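Local coordinates for putative lipoprotein (Campylobacter jejuni subsp. jejuni, PDB 2G5G) that binds heme as a cofacial pair, in a manner linked to its dimerization, and probably serves in bacterial heme transport, at residues S59-M62 against I63-L67; E89-H92 against L93-A96; H223-K226 against K227-I230. All blocks are in the same frame, centred on the assembly; numbering follows the deposited sequence.

Interaction 1: residues S59-M62 against I63-L67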
ATOM      1  N   SER A  59      15.810 -27.140  -3.030  1.00 29.06           N
ATOM      2  CA  SER A  59      15.580 -27.534  -4.425  1.00 28.53           C
ATOM      3  C   SER A  59      16.225 -26.591  -5.475  1.00 27.38           C
ATOM      4  O   SER A  59      16.767 -27.032  -6.487  1.00 26.38           O
ATOM      5  CB  SER A  59      14.060 -27.631  -4.637  1.00 28.12           C
ATOM      6  OG  SER A  59      13.556 -28.761  -3.926  1.00 29.14           O
ATOM      7  N   GLN A  60      16.161 -25.300  -5.202  1.00 27.00           N
ATOM      8  CA  GLN A  60      16.753 -24.286  -6.079  1.00 26.35           C
ATOM      9  C   GLN A  60      18.266 -24.477  -6.197  1.00 26.20           C
ATOM     10  O   GLN A  60      18.812 -24.427  -7.283  1.00 23.84           O
ATOM     11  CB  GLN A  60      16.400 -22.901  -5.588  1.00 25.84           C
ATOM     12  CG  GLN A  60      14.931 -22.629  -5.588  1.00 25.20           C
ATOM     13  CD  GLN A  60      14.498 -21.554  -4.602  1.00 24.18           C
ATOM     14  OE1 GLN A  60      15.303 -20.763  -4.109  1.00 24.99           O
ATOM     15  NE2 GLN A  60      13.188 -21.513  -4.321  1.00 24.76           N
ATOM     16  N   VAL A  61      18.928 -24.736  -5.073  1.00 27.37           N
ATOM     17  CA  VAL A  61      20.371 -24.988  -5.055  1.00 26.99           C
ATOM     18  C   VAL A  61      20.738 -26.234  -5.848  1.00 27.30           C
ATOM     19  O   VAL A  61      21.689 -26.211  -6.630  1.00 27.11           O
ATOM     20  CB  VAL A  61      20.931 -25.011  -3.578  1.00 27.26           C
ATOM     21  CG1 VAL A  61      22.379 -25.527  -3.523  1.00 26.68           C
ATOM     22  CG2 VAL A  61      20.800 -23.654  -2.938  1.00 26.73           C
HETATM   23  N   MSE A  62      19.960 -27.304  -5.692  1.00 27.26           N
HETATM   24  CA  MSE A  62      20.209 -28.548  -6.403  1.00 29.83           C
HETATM   25  C   MSE A  62      20.092 -28.371  -7.906  1.00 27.15           C
HETATM   26  O   MSE A  62      20.944 -28.850  -8.672  1.00 26.11           O
HETATM   27  CB  MSE A  62      19.224 -29.629  -5.942  1.00 28.90           C
HETATM   28  CG  MSE A  62      19.446 -30.061  -4.490  1.00 32.80           C
HETATM   29 SE   MSE A  62      18.021 -31.313  -3.929  0.70 41.20          SE
HETATM   30  CE  MSE A  62      18.091 -32.534  -5.437  0.80 31.33           C
ATOM     31  N   ILE A  63      19.022 -27.703  -8.331  1.00 25.92           N
ATOM     32  CA  ILE A  63      18.785 -27.501  -9.771  1.00 23.25           C
ATOM     33  C   ILE A  63      19.882 -26.549 -10.304  1.00 23.26           C
ATOM     34  O   ILE A  63      20.524 -26.847 -11.302  1.00 22.18           O
ATOM     35  CB  ILE A  63      17.399 -26.883 -10.028  1.00 23.87           C
ATOM     36  CG1 ILE A  63      16.289 -27.834  -9.568  1.00 21.20           C
ATOM     37  CG2 ILE A  63      17.248 -26.509 -11.553  1.00 21.64           C
ATOM     38  CD1 ILE A  63      14.903 -27.135  -9.428  1.00 22.37           C
ATOM     39  N   PHE A  64      20.074 -25.408  -9.650  1.00 23.02           N
ATOM     40  CA  PHE A  64      21.135 -24.491 -10.115  1.00 25.37           C
ATOM     41  C   PHE A  64      22.481 -25.218 -10.254  1.00 25.11           C
ATOM     42  O   PHE A  64      23.111 -25.158 -11.305  1.00 24.74           O
ATOM     43  CB  PHE A  64      21.253 -23.221  -9.262  1.00 24.94           C
ATOM     44  CG  PHE A  64      22.397 -22.305  -9.672  1.00 26.63           C
ATOM     45  CD1 PHE A  64      23.567 -22.275  -8.920  1.00 27.50           C
ATOM     46  CD2 PHE A  64      22.328 -21.521 -10.830  1.00 24.38           C
ATOM     47  CE1 PHE A  64      24.638 -21.464  -9.286  1.00 28.47           C
ATOM     48  CE2 PHE A  64      23.408 -20.709 -11.211  1.00 24.93           C
ATOM     49  CZ  PHE A  64      24.560 -20.670 -10.428  1.00 24.00           C
ATOM     50  N   ASN A  65      22.905 -25.911  -9.201  1.00 26.02           N
ATOM     51  CA  ASN A  65      24.193 -26.597  -9.218  1.00 26.78           C
ATOM     52  C   ASN A  65      24.319 -27.539 -10.396  1.00 26.20           C
ATOM     53  O   ASN A  65      25.390 -27.610 -11.002  1.00 26.64           O
ATOM     54  CB  ASN A  65      24.427 -27.399  -7.927  1.00 26.85           C
ATOM     55  CG  ASN A  65      24.935 -26.549  -6.754  1.00 28.80           C
ATOM     56  OD1 ASN A  65      25.198 -25.349  -6.854  1.00 31.14           O
ATOM     57  ND2 ASN A  65      25.066 -27.199  -5.622  1.00 31.93           N
ATOM     58  N   ALA A  66      23.267 -28.306 -10.716  1.00 25.24           N
ATOM     59  CA  ALA A  66      23.418 -29.295 -11.795  1.00 24.89           C
ATOM     60  C   ALA A  66      23.526 -28.595 -13.156  1.00 24.74           C
ATOM     61  O   ALA A  66      24.266 -29.036 -14.063  1.00 24.32           O
ATOM     62  CB  ALA A  66      22.270 -30.313 -11.791  1.00 25.81           C
ATOM     63  N   LEU A  67      22.782 -27.506 -13.307  1.00 23.49           N
ATOM     64  CA  LEU A  67      22.771 -26.817 -14.596  1.00 22.91           C
ATOM     65  C   LEU A  67      24.097 -26.071 -14.784  1.00 22.42           C
ATOM     66  O   LEU A  67      24.655 -26.099 -15.865  1.00 23.10           O
ATOM     67  CB  LEU A  67      21.615 -25.825 -14.658  1.00 22.73           C
ATOM     68  CG  LEU A  67      20.163 -26.326 -14.628  1.00 22.90           C
ATOM     69  CD1 LEU A  67      19.259 -25.122 -14.360  1.00 20.33           C
ATOM     70  CD2 LEU A  67      19.783 -26.935 -15.930  1.00 22.59           C
TER
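The carbonyl oxygen of V61 accepts the backbone N-H of N65 at 2.9 Å (V61 O to N65 N), and the side chain of the same asparagine closes in on that oxygen from the next turn. N65 CG sits beside its own backbone N, anti to its carbonyl carbon (chi1 -81°), which brings it to 3.3 Å from V61 O. From there the amide runs alongside the valine, both side chains pointing the same way, and N65 ND2 touches V61 CG1 at 3.8 Å. That methyl, rather than CG2, is the one turned to the asparagine because it stands anti to the valine N (chi1 169°). The residues on either side along the helix repeat the i to i+4 bonding: I63 N donates to S59 O, F64 N to Q60 O at 2.9 Å, and A66 N to selenomethionine M62 O. All of this belongs to helix 54-73, the connection between the parallel strands 44-49 and 78-82 in a beta-alpha-beta unit. Its sheet-facing side carries Q60, I63 and L67 onto strand 44-49, with the Q60 amide NE2 bonded to E49 OE1, while V61, F64 and N65 meet helix 124-131. The I63 side chain also lies over the preceding turn, CG1 coming within 3.2 Å of S59 O and CD1 within 3.5 Å of S59 O. S59 OG, in turn, is hydrogen-bonded to K55 O and to Y264 OH.

Interaction 2: residues E89-H92 against L93-A96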
ATOM      1  N   GLU A  89      18.533  -1.827 -11.183  1.00 35.14           N
ATOM      2  CA  GLU A  89      19.721  -2.034 -10.362  1.00 35.68           C
ATOM      3  C   GLU A  89      20.908  -2.616 -11.140  1.00 34.48           C
ATOM      4  O   GLU A  89      21.964  -2.830 -10.566  1.00 34.58           O
ATOM      5  CB  GLU A  89      19.376  -2.991  -9.215  1.00 36.46           C
ATOM      6  CG  GLU A  89      19.922  -2.615  -7.853  1.00 41.71           C
ATOM      7  CD  GLU A  89      19.276  -1.349  -7.292  1.00 44.79           C
ATOM      8  OE1 GLU A  89      18.133  -1.020  -7.688  1.00 49.64           O
ATOM      9  OE2 GLU A  89      19.910  -0.683  -6.462  1.00 45.10           O
ATOM     10  N   GLN A  90      20.738  -2.890 -12.431  1.00 33.80           N
ATOM     11  CA  GLN A  90      21.719  -3.697 -13.161  1.00 33.72           C
ATOM     12  C   GLN A  90      23.142  -3.120 -13.176  1.00 34.30           C
ATOM     13  O   GLN A  90      24.123  -3.852 -12.968  1.00 33.88           O
ATOM     14  CB  GLN A  90      21.245  -4.031 -14.581  1.00 33.36           C
ATOM     15  CG  GLN A  90      21.980  -5.233 -15.178  1.00 32.57           C
ATOM     16  CD  GLN A  90      21.872  -6.468 -14.313  1.00 31.00           C
ATOM     17  OE1 GLN A  90      20.778  -6.817 -13.853  1.00 31.60           O
ATOM     18  NE2 GLN A  90      22.995  -7.148 -14.090  1.00 25.33           N
ATOM     19  N   ASN A  91      23.257  -1.817 -13.399  1.00 35.10           N
ATOM     20  CA  ASN A  91      24.587  -1.178 -13.349  1.00 37.09           C
ATOM     21  C   ASN A  91      25.292  -1.504 -12.054  1.00 36.76           C
ATOM     22  O   ASN A  91      26.435  -1.938 -12.065  1.00 37.38           O
ATOM     23  CB  ASN A  91      24.481   0.331 -13.542  1.00 37.17           C
ATOM     24  CG  ASN A  91      24.117   0.707 -14.960  1.00 40.67           C
ATOM     25  OD1 ASN A  91      24.399  -0.039 -15.915  1.00 43.33           O
ATOM     26  ND2 ASN A  91      23.492   1.881 -15.121  1.00 41.26           N
ATOM     27  N   HIS A  92      24.575  -1.350 -10.944  1.00 37.36           N
ATOM     28  CA  HIS A  92      25.093  -1.699  -9.627  1.00 37.57           C
ATOM     29  C   HIS A  92      25.439  -3.175  -9.528  1.00 36.95           C
ATOM     30  O   HIS A  92      26.476  -3.528  -9.003  1.00 36.65           O
ATOM     31  CB  HIS A  92      24.098  -1.278  -8.526  1.00 38.39           C
ATOM     32  CG  HIS A  92      24.664  -1.349  -7.140  1.00 41.48           C
ATOM     33  ND1 HIS A  92      25.516  -0.386  -6.631  1.00 44.48           N
ATOM     34  CD2 HIS A  92      24.504  -2.269  -6.157  1.00 43.02           C
ATOM     35  CE1 HIS A  92      25.858  -0.715  -5.396  1.00 44.49           C
ATOM     36  NE2 HIS A  92      25.266  -1.858  -5.087  1.00 44.97           N
ATOM     37  N   LEU A  93      24.561  -4.046 -10.038  1.00 36.25           N
ATOM     38  CA  LEU A  93      24.787  -5.490 -10.027  1.00 35.00           C
ATOM     39  C   LEU A  93      25.965  -5.952 -10.907  1.00 34.12           C
ATOM     40  O   LEU A  93      26.636  -6.925 -10.584  1.00 33.10           O
ATOM     41  CB  LEU A  93      23.492  -6.228 -10.453  1.00 34.87           C
ATOM     42  CG  LEU A  93      22.296  -5.970  -9.530  1.00 35.12           C
ATOM     43  CD1 LEU A  93      20.987  -6.504 -10.175  1.00 35.31           C
ATOM     44  CD2 LEU A  93      22.553  -6.548  -8.116  1.00 34.55           C
ATOM     45  N   ASP A  94      26.166  -5.288 -12.036  1.00 34.87           N
ATOM     46  CA  ASP A  94      27.296  -5.579 -12.943  1.00 36.08           C
ATOM     47  C   ASP A  94      28.644  -5.306 -12.222  1.00 37.20           C
ATOM     48  O   ASP A  94      29.609  -6.078 -12.356  1.00 37.04           O
ATOM     49  CB  ASP A  94      27.197  -4.728 -14.216  1.00 35.66           C
ATOM     50  CG  ASP A  94      26.043  -5.139 -15.133  1.00 36.07           C
ATOM     51  OD1 ASP A  94      25.546  -6.285 -15.013  1.00 35.23           O
ATOM     52  OD2 ASP A  94      25.636  -4.312 -15.982  1.00 31.86           O
ATOM     53  N   LYS A  95      28.667  -4.234 -11.428  1.00 38.48           N
ATOM     54  CA  LYS A  95      29.819  -3.913 -10.552  1.00 40.46           C
ATOM     55  C   LYS A  95      30.109  -5.018  -9.558  1.00 39.95           C
ATOM     56  O   LYS A  95      31.257  -5.417  -9.404  1.00 40.63           O
ATOM     57  CB  LYS A  95      29.602  -2.587  -9.824  1.00 40.01           C
ATOM     58  CG  LYS A  95      29.416  -1.429 -10.795  1.00 43.51           C
ATOM     59  CD  LYS A  95      29.333  -0.065 -10.094  1.00 43.20           C
ATOM     60  CE  LYS A  95      29.513   1.044 -11.116  1.00 46.55           C
ATOM     61  NZ  LYS A  95      28.876   2.312 -10.644  1.00 49.88           N
ATOM     62  N   ALA A  96      29.066  -5.543  -8.909  1.00 40.15           N
ATOM     63  CA  ALA A  96      29.216  -6.694  -8.017  1.00 39.49           C
ATOM     64  C   ALA A  96      29.752  -7.924  -8.744  1.00 39.73           C
ATOM     65  O   ALA A  96      30.603  -8.646  -8.215  1.00 39.94           O
ATOM     66  CB  ALA A  96      27.891  -7.009  -7.317  1.00 39.36           C
TER
HETATM   67  O   HOH W   1      23.332  -2.377 -16.734  1.00 50.31           O
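Q90 and D94, one turn apart at the start of helix 90-98, are joined by a side-chain hydrogen bond of the i to i+4 kind laid over the helical backbone bond between D94 N and Q90 O. Q90 CB points away from residues 93-96, and a bend at chi2 (56°) brings the rest of the chain back over them. CG is the first atom to reach the aspartate, 3.7 Å from D94 OD1. Beyond it the amide carbon CD skirts L93 CB at 4.2 Å, and OE1 rests against L93 CD1 at 3.7 Å. At the tip, NE2 gives a nearly straight bond to D94 OD1 (2.8 Å, 173°). The oxygen lies in the amide plane of Q90 but is itself met from above the carboxylate, whose plane is turned 51° from the amide. Q90 OE1 accepts from G139 N and NE2 also donates to I137 O, a pair of bonds that fixes the amide against strand 137-141; K136 forms a salt bridge with D94 OD1. L93 CD1 reaches back to E89 CB at 4.0 Å. On the outer side a single water donates to both N91 OD1, at 2.7 Å, and D94 OD2, at 3.1 Å.

Interaction 3: residues H223-K226 against K227-I230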
ATOM      1  N   HIS A 223       3.940 -15.805 -10.708  1.00 21.46           N
ATOM      2  CA  HIS A 223       4.720 -15.196 -11.786  1.00 21.20           C
ATOM      3  C   HIS A 223       5.203 -16.188 -12.853  1.00 19.52           C
ATOM      4  O   HIS A 223       5.256 -15.871 -14.028  1.00 20.25           O
ATOM      5  CB  HIS A 223       5.933 -14.457 -11.164  1.00 20.10           C
ATOM      6  CG  HIS A 223       5.537 -13.259 -10.371  1.00 22.43           C
ATOM      7  ND1 HIS A 223       4.992 -12.138 -10.950  1.00 21.96           N
ATOM      8  CD2 HIS A 223       5.601 -13.008  -9.043  1.00 25.94           C
ATOM      9  CE1 HIS A 223       4.728 -11.245 -10.012  1.00 26.09           C
ATOM     10  NE2 HIS A 223       5.095 -11.747  -8.847  1.00 25.69           N
ATOM     11  N   THR A 224       5.550 -17.378 -12.434  1.00 20.19           N
ATOM     12  CA  THR A 224       6.095 -18.351 -13.375  1.00 19.86           C
ATOM     13  C   THR A 224       4.997 -19.134 -14.103  1.00 20.70           C
ATOM     14  O   THR A 224       5.265 -19.803 -15.117  1.00 20.99           O
ATOM     15  CB  THR A 224       7.096 -19.276 -12.721  1.00 20.37           C
ATOM     16  OG1 THR A 224       6.441 -20.095 -11.748  1.00 18.94           O
ATOM     17  CG2 THR A 224       8.270 -18.445 -12.079  1.00 18.76           C
ATOM     18  N   SER A 225       3.769 -19.048 -13.578  1.00 20.70           N
ATOM     19  CA  SER A 225       2.642 -19.781 -14.121  1.00 20.83           C
ATOM     20  C   SER A 225       2.447 -19.522 -15.622  1.00 21.11           C
ATOM     21  O   SER A 225       2.288 -18.382 -16.063  1.00 20.43           O
ATOM     22  CB  SER A 225       1.345 -19.410 -13.384  1.00 21.21           C
ATOM     23  OG  SER A 225       0.232 -19.898 -14.129  1.00 18.86           O
ATOM     24  N   LYS A 226       2.392 -20.600 -16.390  1.00 20.52           N
ATOM     25  CA  LYS A 226       2.072 -20.510 -17.786  1.00 21.58           C
ATOM     26  C   LYS A 226       0.639 -20.016 -18.050  1.00 21.54           C
ATOM     27  O   LYS A 226       0.352 -19.612 -19.152  1.00 22.11           O
ATOM     28  CB  LYS A 226       2.240 -21.883 -18.430  1.00 21.18           C
ATOM     29  CG  LYS A 226       3.716 -22.323 -18.532  1.00 22.51           C
ATOM     30  CD  LYS A 226       3.784 -23.786 -18.883  1.00 24.42           C
ATOM     31  CE  LYS A 226       3.352 -24.051 -20.309  1.00 28.86           C
ATOM     32  NZ  LYS A 226       3.380 -25.500 -20.627  1.00 30.08           N
ATOM     33  N   LYS A 227      -0.247 -20.128 -17.066  1.00 21.98           N
ATOM     34  CA  LYS A 227      -1.659 -19.712 -17.212  1.00 24.03           C
ATOM     35  C   LYS A 227      -1.884 -18.203 -17.091  1.00 23.26           C
ATOM     36  O   LYS A 227      -2.729 -17.650 -17.777  1.00 23.80           O
ATOM     37  CB  LYS A 227      -2.515 -20.389 -16.149  1.00 24.14           C
ATOM     38  CG  LYS A 227      -2.541 -21.917 -16.225  1.00 26.41           C
ATOM     39  CD  LYS A 227      -3.227 -22.515 -15.001  1.00 27.25           C
ATOM     40  CE  LYS A 227      -4.741 -22.259 -14.986  1.00 33.42           C
ATOM     41  NZ  LYS A 227      -5.298 -22.793 -13.675  1.00 37.33           N
ATOM     42  N   ILE A 228      -1.139 -17.546 -16.205  1.00 21.77           N
ATOM     43  CA  ILE A 228      -1.422 -16.143 -15.850  1.00 23.11           C
ATOM     44  C   ILE A 228      -0.170 -15.248 -15.825  1.00 22.23           C
ATOM     45  O   ILE A 228      -0.289 -14.036 -15.620  1.00 23.48           O
ATOM     46  CB  ILE A 228      -2.060 -16.048 -14.452  1.00 22.11           C
ATOM     47  CG1 ILE A 228      -1.126 -16.675 -13.402  1.00 22.95           C
ATOM     48  CG2 ILE A 228      -3.491 -16.673 -14.458  1.00 25.30           C
ATOM     49  CD1 ILE A 228      -1.588 -16.595 -11.975  1.00 24.88           C
ATOM     50  N   GLY A 229       1.012 -15.854 -15.958  1.00 21.82           N
ATOM     51  CA  GLY A 229       2.264 -15.133 -15.651  1.00 20.56           C
ATOM     52  C   GLY A 229       3.199 -14.790 -16.797  1.00 19.38           C
ATOM     53  O   GLY A 229       2.808 -14.661 -17.964  1.00 18.28           O
ATOM     54  N   ILE A 230       4.464 -14.639 -16.427  1.00 18.35           N
ATOM     55  CA  ILE A 230       5.543 -14.333 -17.368  1.00 18.48           C
ATOM     56  C   ILE A 230       5.525 -15.059 -18.740  1.00 17.79           C
ATOM     57  O   ILE A 230       5.758 -14.410 -19.754  1.00 18.00           O
ATOM     58  CB  ILE A 230       6.913 -14.517 -16.689  1.00 17.60           C
ATOM     59  CG1 ILE A 230       7.019 -13.521 -15.505  1.00 19.88           C
ATOM     60  CG2 ILE A 230       8.087 -14.355 -17.737  1.00 16.87           C
ATOM     61  CD1 ILE A 230       8.010 -13.942 -14.418  1.00 19.42           C
TER
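Two backbone bonds of equal length fold this loop back on itself: I230 N donates to H223 O at 2.8 Å, and G229 N to S225 O at 2.8 Å. The serine also uses its side chain. A chi1 of 167° carries S225 OG beside the carbonyl carbon and toward the amides that follow, where it accepts K227 N at 3.0 Å and, weakly, I228 N at 3.4 Å. D257 OD1 is a further partner of this oxygen, so the buried hydroxyl is tied both to the loop and to a second loop that K226 joins by backbone bonds. Both lysines form salt bridges to acidic residues beyond the turn, K226 with D259 and K227 with D254. G229 CA makes a CH...O contact with H223 O, and I230 packs on the same residue, its CG1 3.3 Å from H223 O and its CD1 3.9 Å from H223 CB. I228 CG1 packs against the serine, 3.7 Å from S225 CB, while its side chain also meets helix 165-179. H223 itself bonds through ND1 to D201 of helix 187-210, the helix that supplies L189, L193 and I196 to the heme pocket. Serine OG to i+2 and i+3 amides, together with its carbonyl bound to the i+4 amide, is the signature of an ST motif, placed here just after helix 221-224.

How the interactions relate
The three contacts follow one another along the chain without touching. Interaction 3 lies nearer the ligand than interaction 2: the H223 side chain is about 7 Å from a bound heme, the E89 side chain about 12 Å. The heme pocket includes Y151 and residues of helix 187-210, against which H223 and I230 of interaction 3 pack. Interactions 1 and 3 lie on opposite sides of the chain's centre, their own centres 21 Å apart, as do interactions 2 and 3, at 27 Å. Interactions 1 and 2 are 24 Å apart between centres, and strand 78-82 intervenes between their two helices in the chain.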